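Local coordinates for short chain dehydrogenase (Mycobacterium smegmatis, PDB 3UCX) that probably acts as an oxidoreductase of the short-chain dehydrogenase/reductase family, at the interface of chains A and B. Sequence-based numbering; all coordinates share one arbitrary frame. Chains: chain A/B, Short chain dehydrogenase.

The interface of chains A and B. Residues chain A 113-114, 117, 122, 162, 166; chain B 117, 121-122, 166.
The ring of B:Phe122 packs against A:Met113, A:Arg114 and A:Ile117 of helix 110-130 of chain A, in a contact that is apolar throughout, with no polar bond crossing it. Its CZ lies 3.7 Å from CB of A:Met113, and the thioether of that methionine runs on past the ring in the opposite direction. The chain bends at chi3 (-75°), which turns the methyl CE back to within 3.8 Å of ring atom CE1. From the same side of the ring plane, the aliphatic CG of A:Arg114 comes 3.7 Å from CE2; the guanidinium plane is turned 75° from the ring. A:Ile117 approaches tip to tip from the other side of the plane, its CD1 4.0 Å from CZ. The two Ile117 side chains also meet end on across the two-fold, each CD1 against the other's CG2 at 3.9 Å.

A:Met162, from helix 158-179, fills in beside them. With CG anti to the backbone N (chi1 169°), the side chain slides alongside B:Val121, and its CE presses on CG1 at 3.5 Å, a tight fit. Its sulfur sits near both that valine methyl and B:Phe122 CE1, on the same side of the ring as A:Ile117, so the ring is wedged between this pair and A:Met113 with A:Arg114. CG rests on the CB methyl of B:Ala166, 3.8 Å away. The short side chains of the two Ala166 residues meet CB to CB and would allow the 158-179 helices to approach closely. The two-fold axis repeats the whole arrangement with A and B swapped. Pairing through two long helices per subunit is common among short-chain dehydrogenases, and this patch likely helps hold the two subunits together within the deposited tetramer.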
loop_
_atom_site.group_PDB
_atom_site.type_symbol
_atom_site.label_atom_id
_atom_site.label_comp_id
_atom_site.label_asym_id
_atom_site.label_seq_id
_atom_site.Cartn_x
_atom_site.Cartn_y
_atom_site.Cartn_z
ATOM N N MET A 113 -3.072 22.067 -14.269
ATOM C CA MET A 113 -2.339 20.915 -13.765
ATOM C C MET A 113 -0.824 21.122 -13.907
ATOM O O MET A 113 -0.062 20.754 -13.000
ATOM C CB MET A 113 -2.819 19.660 -14.464
ATOM C CG MET A 113 -4.280 19.348 -14.149
ATOM S SD MET A 113 -4.850 17.780 -14.819
ATOM C CE MET A 113 -5.018 18.218 -16.555
ATOM N N ARG A 114 -0.382 21.705 -15.022
ATOM C CA ARG A 114 1.058 22.042 -15.174
ATOM C C ARG A 114 1.505 22.997 -14.077
ATOM O O ARG A 114 2.581 22.820 -13.521
ATOM C CB ARG A 114 1.377 22.643 -16.538
ATOM C CG ARG A 114 1.097 21.715 -17.705
ATOM C CD ARG A 114 1.624 22.272 -19.022
ATOM N NE ARG A 114 1.152 21.466 -20.137
ATOM C CZ ARG A 114 0.148 21.788 -20.945
ATOM N NH1 ARG A 114 -0.482 22.950 -20.806
ATOM N NH2 ARG A 114 -0.216 20.954 -21.916
ATOM N N ILE A 117 1.747 21.122 -10.621
ATOM C CA ILE A 117 3.004 20.367 -10.621
ATOM C C ILE A 117 4.205 21.315 -10.444
ATOM O O ILE A 117 5.093 21.072 -9.631
ATOM C CB ILE A 117 3.116 19.480 -11.885
ATOM C CG1 ILE A 117 2.103 18.329 -11.798
ATOM C CG2 ILE A 117 4.517 18.893 -12.030
ATOM C CD1 ILE A 117 1.900 17.568 -13.088
ATOM N N PHE A 122 7.941 20.693 -8.541
ATOM C CA PHE A 122 9.218 21.281 -8.955
ATOM C C PHE A 122 9.705 22.366 -8.028
ATOM O O PHE A 122 10.910 22.490 -7.805
ATOM C CB PHE A 122 9.193 21.730 -10.410
ATOM C CG PHE A 122 8.953 20.605 -11.379
ATOM C CD1 PHE A 122 9.619 19.394 -11.257
ATOM C CD2 PHE A 122 8.053 20.747 -12.420
ATOM C CE1 PHE A 122 9.375 18.345 -12.151
ATOM C CE2 PHE A 122 7.817 19.715 -13.324
ATOM C CZ PHE A 122 8.475 18.512 -13.199
ATOM N N MET A 162 -2.991 14.034 -8.276
ATOM C CA MET A 162 -1.909 13.821 -9.248
ATOM C C MET A 162 -0.626 14.522 -8.810
ATOM O O MET A 162 0.441 13.903 -8.772
ATOM C CB MET A 162 -2.288 14.295 -10.645
ATOM C CG MET A 162 -1.103 14.334 -11.638
ATOM S SD MET A 162 -1.490 15.314 -13.102
ATOM C CE MET A 162 -2.752 14.250 -13.790
ATOM N N ALA A 166 2.792 12.746 -7.319
ATOM C CA ALA A 166 4.098 12.975 -7.930
ATOM C C ALA A 166 5.084 13.464 -6.841
ATOM O O ALA A 166 6.240 13.012 -6.781
ATOM C CB ALA A 166 3.998 13.991 -9.083
ATOM N N ILE B 117 6.220 14.079 -18.031
ATOM C CA ILE B 117 4.838 14.285 -17.583
ATOM C C ILE B 117 3.921 14.592 -18.782
ATOM O O ILE B 117 2.848 14.013 -18.927
ATOM C CB ILE B 117 4.771 15.366 -16.479
ATOM C CG1 ILE B 117 5.400 14.824 -15.187
ATOM C CG2 ILE B 117 3.330 15.776 -16.190
ATOM C CD1 ILE B 117 5.667 15.869 -14.128
ATOM N N VAL B 121 1.662 11.408 -18.832
ATOM C CA VAL B 121 0.468 11.753 -18.066
ATOM C C VAL B 121 -0.540 12.493 -18.959
ATOM O O VAL B 121 -1.653 12.005 -19.212
ATOM C CB VAL B 121 0.806 12.590 -16.824
ATOM C CG1 VAL B 121 -0.462 12.887 -16.031
ATOM C CG2 VAL B 121 1.848 11.878 -15.941
ATOM N N PHE B 122 -0.164 13.668 -19.427
ATOM C CA PHE B 122 -1.121 14.496 -20.166
ATOM C C PHE B 122 -1.491 13.925 -21.511
ATOM O O PHE B 122 -2.640 14.053 -21.938
ATOM C CB PHE B 122 -0.666 15.946 -20.257
ATOM C CG PHE B 122 -0.529 16.616 -18.916
ATOM C CD1 PHE B 122 -1.501 16.473 -17.937
ATOM C CD2 PHE B 122 0.579 17.391 -18.622
ATOM C CE1 PHE B 122 -1.357 17.083 -16.685
ATOM C CE2 PHE B 122 0.722 18.015 -17.386
ATOM C CZ PHE B 122 -0.241 17.869 -16.413
ATOM N N ALA B 166 2.315 9.819 -11.048
ATOM C CA ALA B 166 1.279 10.783 -11.408
ATOM C C ALA B 166 0.247 10.090 -12.331
ATOM O O ALA B 166 -0.973 10.264 -12.164
ATOM C CB ALA B 166 1.889 12.021 -12.090
#